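Local structure of Nsp15 (Middle East respiratory syndrome-related coronavirus, 5YVD) at residues 61-73 with 148-160. The protein is an endoribonuclease that probably cleaves RNA next to uridylates and assembles as a hexamer. Residues are numbered along the deposited sequence; the frame is centred on the assembly and turned at random.
Sequences RAVRSHPDFKLLH and MVGPDYAYFNGAI
Tyr-155 and His-66 form a single antiparallel bridge, an isolated hydrogen-bonded pair in the middle domain of Nsp15. It joins the loop before helix 69-74 to the first strand of the 153-162 beta hairpin, which reverses through a type I' turn from Phe-156 to Ala-159. His-66 N donates to Tyr-155 O at 2.9 Å, and Tyr-155 N returns a straighter bond to His-66 O at 2.8 Å.

Tyr-155 has the most surface buried here. Its CG lies anti to the backbone N (chi1 -171°), and the side chain lies beside that of His-66, pointing the same way. Phe-69 presents its edge to the Tyr-155 face in a T-shaped pair with planes at 65°. Phe-69 CE2 stands over the ring centre, 3.6 Å from Tyr-155 CZ. The His-66 ring meets Tyr-155 obliquely, and Tyr-155 CB makes a CH-pi contact over one His-66 face. His-66 ND1 donates to Pro-67 O, a bond that helps fix the turn of the imidazole. Tyr-88 N binds the Tyr-155 hydroxyl, so this buried polar end is satisfied.

Tyr-153 extends the contact to the first turn of the helix, at Lys-70. The two side chains cross at about a right angle, and Lys-70 NZ donates to Tyr-153 OH at 3.0 Å. Lys-70 NZ also bonds to Ser-194 and Thr-192, and Tyr-153 OH to Thr-192 O. A water links Asp-68 N to Tyr-153 O.

Phe-156 lies at the other end. Its CD1 and CE1 meet the backbone of Arg-64 and Ser-65, and Val-63 C lies at the ring edge. Its neighbour Asn-157 bonds through ND2 to Thr-278 of a second subunit, so the hairpin turn also takes part in the hexamer. Asn-157 OD1 accepts from a water at 2.6 Å and lies 3.6 Å from Val-63 CG1.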
# COMPACT_ATOMS: atom_id res chain seq x y z
N ARG A 61 15.24 -20.60 -3.80
CA ARG A 61 16.64 -20.27 -3.61
C ARG A 61 17.47 -21.50 -3.68
O ARG A 61 17.04 -22.54 -3.27
CB ARG A 61 16.84 -19.57 -2.27
CG ARG A 61 17.30 -20.44 -1.13
CD ARG A 61 17.02 -19.81 0.22
NE ARG A 61 15.67 -20.13 0.61
CZ ARG A 61 15.30 -20.55 1.81
NH1 ARG A 61 16.16 -20.69 2.78
NH2 ARG A 61 14.05 -20.83 2.02
N ALA A 62 18.66 -21.40 -4.22
CA ALA A 62 19.55 -22.53 -4.28
C ALA A 62 20.31 -22.76 -3.01
O ALA A 62 21.11 -21.96 -2.64
CB ALA A 62 20.52 -22.32 -5.39
N VAL A 63 20.10 -23.90 -2.39
CA VAL A 63 20.68 -24.19 -1.10
C VAL A 63 22.01 -24.91 -1.22
O VAL A 63 22.11 -26.11 -0.98
CB VAL A 63 19.70 -24.98 -0.25
CG1 VAL A 63 20.25 -25.16 1.18
CG2 VAL A 63 18.40 -24.23 -0.23
N ARG A 64 23.03 -24.14 -1.56
CA ARG A 64 24.37 -24.68 -1.82
C ARG A 64 25.33 -23.55 -1.68
O ARG A 64 24.93 -22.40 -1.75
CB ARG A 64 24.46 -25.22 -3.25
CG ARG A 64 23.85 -24.27 -4.26
CD ARG A 64 24.33 -24.44 -5.69
NE ARG A 64 23.70 -25.56 -6.37
CZ ARG A 64 23.28 -25.53 -7.63
NH1 ARG A 64 23.39 -24.44 -8.39
NH2 ARG A 64 22.74 -26.62 -8.15
N SER A 65 26.61 -23.84 -1.52
CA SER A 65 27.61 -22.78 -1.46
C SER A 65 27.85 -22.20 -2.84
O SER A 65 27.58 -22.83 -3.87
CB SER A 65 28.93 -23.29 -0.89
OG SER A 65 29.45 -24.36 -1.67
N HIS A 66 28.36 -20.98 -2.88
CA HIS A 66 28.72 -20.38 -4.15
C HIS A 66 29.70 -19.26 -3.91
O HIS A 66 29.79 -18.76 -2.79
CB HIS A 66 27.48 -19.89 -4.92
CG HIS A 66 26.64 -18.91 -4.17
ND1 HIS A 66 26.86 -17.55 -4.20
CD2 HIS A 66 25.54 -19.09 -3.39
CE1 HIS A 66 25.95 -16.94 -3.46
NE2 HIS A 66 25.14 -17.84 -2.96
N PRO A 67 30.45 -18.86 -4.95
CA PRO A 67 31.31 -17.68 -4.87
C PRO A 67 30.54 -16.47 -4.42
O PRO A 67 29.36 -16.35 -4.71
CB PRO A 67 31.80 -17.48 -6.30
CG PRO A 67 31.73 -18.83 -6.92
CD PRO A 67 30.62 -19.58 -6.23
N ASP A 68 31.19 -15.58 -3.68
CA ASP A 68 30.46 -14.45 -3.10
C ASP A 68 30.00 -13.51 -4.21
O ASP A 68 30.66 -13.38 -5.24
CB ASP A 68 31.32 -13.73 -2.04
CG ASP A 68 30.51 -12.70 -1.22
OD1 ASP A 68 29.25 -12.72 -1.31
OD2 ASP A 68 31.15 -11.88 -0.51
N PHE A 69 28.88 -12.85 -3.99
CA PHE A 69 28.23 -12.08 -5.05
C PHE A 69 29.13 -11.11 -5.78
O PHE A 69 29.03 -10.98 -7.00
CB PHE A 69 27.01 -11.33 -4.50
CG PHE A 69 26.00 -12.24 -3.87
CD1 PHE A 69 25.18 -13.01 -4.65
CD2 PHE A 69 25.90 -12.34 -2.50
CE1 PHE A 69 24.27 -13.86 -4.09
CE2 PHE A 69 24.99 -13.19 -1.92
CZ PHE A 69 24.17 -13.96 -2.72
N LYS A 70 29.99 -10.41 -5.04
CA LYS A 70 30.86 -9.41 -5.65
C LYS A 70 31.75 -10.00 -6.74
O LYS A 70 32.16 -9.29 -7.66
CB LYS A 70 31.74 -8.73 -4.59
CG LYS A 70 32.90 -9.58 -4.11
CD LYS A 70 33.42 -9.25 -2.73
CE LYS A 70 34.29 -10.40 -2.22
NZ LYS A 70 34.93 -10.10 -0.92
N LEU A 71 32.07 -11.29 -6.66
CA LEU A 71 32.81 -11.93 -7.74
C LEU A 71 31.91 -12.08 -8.97
O LEU A 71 32.31 -11.82 -10.11
CB LEU A 71 33.38 -13.27 -7.29
CG LEU A 71 34.38 -13.26 -6.12
CD1 LEU A 71 35.06 -14.61 -6.02
CD2 LEU A 71 35.44 -12.17 -6.22
N LEU A 72 30.67 -12.48 -8.75
CA LEU A 72 29.76 -12.64 -9.86
C LEU A 72 29.58 -11.30 -10.53
O LEU A 72 29.74 -11.20 -11.74
CB LEU A 72 28.43 -13.20 -9.38
CG LEU A 72 28.52 -14.50 -8.57
CD1 LEU A 72 27.12 -15.05 -8.37
CD2 LEU A 72 29.44 -15.55 -9.20
N HIS A 73 29.31 -10.27 -9.74
CA HIS A 73 29.17 -8.90 -10.26
C HIS A 73 30.41 -8.41 -11.02
O HIS A 73 30.29 -7.78 -12.05
CB HIS A 73 28.84 -7.95 -9.10
CG HIS A 73 28.90 -6.50 -9.45
ND1 HIS A 73 28.08 -5.91 -10.38
CD2 HIS A 73 29.67 -5.50 -8.95
CE1 HIS A 73 28.35 -4.62 -10.46
NE2 HIS A 73 29.31 -4.34 -9.60
N MET A 148 40.19 -19.07 -13.56
CA MET A 148 40.32 -18.28 -12.35
C MET A 148 40.01 -19.16 -11.12
O MET A 148 38.95 -19.75 -11.03
CB MET A 148 39.35 -17.12 -12.38
CG MET A 148 39.38 -16.26 -13.63
SD MET A 148 37.78 -15.48 -13.97
CE MET A 148 38.42 -14.11 -14.94
N VAL A 149 40.95 -19.24 -10.18
CA VAL A 149 40.76 -20.06 -9.00
C VAL A 149 40.35 -19.16 -7.87
O VAL A 149 41.12 -18.30 -7.45
CB VAL A 149 42.05 -20.76 -8.57
CG1 VAL A 149 41.83 -21.57 -7.29
CG2 VAL A 149 42.56 -21.62 -9.71
N GLY A 150 39.15 -19.38 -7.35
CA GLY A 150 38.60 -18.51 -6.32
C GLY A 150 39.37 -18.51 -5.01
O GLY A 150 40.34 -19.24 -4.86
N PRO A 151 38.91 -17.70 -4.05
CA PRO A 151 39.57 -17.54 -2.74
C PRO A 151 39.26 -18.65 -1.74
O PRO A 151 38.49 -19.54 -2.04
CB PRO A 151 39.02 -16.20 -2.25
CG PRO A 151 37.66 -16.09 -2.89
CD PRO A 151 37.76 -16.79 -4.22
N ASP A 152 39.85 -18.58 -0.56
CA ASP A 152 39.64 -19.63 0.47
C ASP A 152 38.37 -19.42 1.30
O ASP A 152 38.34 -19.76 2.50
CB ASP A 152 40.85 -19.72 1.39
CG ASP A 152 42.10 -20.17 0.67
OD1 ASP A 152 41.98 -20.95 -0.30
OD2 ASP A 152 43.20 -19.76 1.10
N TYR A 153 37.32 -18.91 0.65
CA TYR A 153 36.03 -18.79 1.27
C TYR A 153 34.92 -18.71 0.23
O TYR A 153 35.17 -18.51 -0.96
CB TYR A 153 36.00 -17.55 2.11
CG TYR A 153 36.08 -16.28 1.28
CD1 TYR A 153 37.30 -15.66 1.04
CD2 TYR A 153 34.92 -15.69 0.74
CE1 TYR A 153 37.39 -14.50 0.29
CE2 TYR A 153 34.99 -14.53 -0.01
CZ TYR A 153 36.23 -13.93 -0.25
OH TYR A 153 36.33 -12.76 -0.99
N ALA A 154 33.69 -18.81 0.69
CA ALA A 154 32.51 -18.81 -0.18
C ALA A 154 31.27 -18.46 0.65
O ALA A 154 31.32 -18.38 1.88
CB ALA A 154 32.35 -20.17 -0.85
N TYR A 155 30.15 -18.27 -0.02
CA TYR A 155 28.93 -17.87 0.63
C TYR A 155 28.04 -19.10 0.75
O TYR A 155 27.95 -19.86 -0.20
CB TYR A 155 28.26 -16.83 -0.24
CG TYR A 155 27.08 -16.11 0.35
CD1 TYR A 155 25.77 -16.58 0.16
CD2 TYR A 155 27.25 -14.93 1.05
CE1 TYR A 155 24.69 -15.88 0.67
CE2 TYR A 155 26.18 -14.24 1.57
CZ TYR A 155 24.91 -14.71 1.38
OH TYR A 155 23.88 -13.97 1.91
N PHE A 156 27.40 -19.30 1.90
CA PHE A 156 26.43 -20.40 2.05
C PHE A 156 25.30 -20.04 3.04
O PHE A 156 25.56 -19.76 4.22
CB PHE A 156 27.15 -21.69 2.48
CG PHE A 156 26.24 -22.89 2.63
CD1 PHE A 156 25.34 -23.24 1.62
CD2 PHE A 156 26.31 -23.70 3.76
CE1 PHE A 156 24.53 -24.35 1.76
CE2 PHE A 156 25.50 -24.81 3.91
CZ PHE A 156 24.61 -25.14 2.91
N ASN A 157 24.05 -20.04 2.55
CA ASN A 157 22.87 -19.73 3.38
C ASN A 157 23.01 -18.43 4.23
O ASN A 157 22.55 -18.38 5.36
CB ASN A 157 22.54 -20.91 4.30
CG ASN A 157 22.17 -22.18 3.54
OD1 ASN A 157 21.80 -22.16 2.36
ND2 ASN A 157 22.27 -23.31 4.23
N GLY A 158 23.64 -17.39 3.69
CA GLY A 158 23.85 -16.16 4.43
C GLY A 158 25.22 -15.99 5.08
O GLY A 158 25.61 -14.87 5.40
N ALA A 159 25.96 -17.08 5.28
CA ALA A 159 27.28 -17.03 5.95
C ALA A 159 28.48 -17.10 5.03
O ALA A 159 28.39 -17.61 3.91
CB ALA A 159 27.42 -18.18 6.96
N ILE A 160 29.60 -16.59 5.53
CA ILE A 160 30.89 -16.82 4.89
C ILE A 160 31.47 -18.05 5.52
O ILE A 160 31.45 -18.22 6.74
CB ILE A 160 31.88 -15.64 4.99
CG1 ILE A 160 31.66 -14.61 3.87
CG2 ILE A 160 33.31 -16.12 4.78
CD1 ILE A 160 30.23 -14.27 3.56
O HOH W 1 20.53 -20.73 0.53
O HOH W 2 23.61 -20.25 -0.50
O HOH W 3 34.16 -16.51 -3.00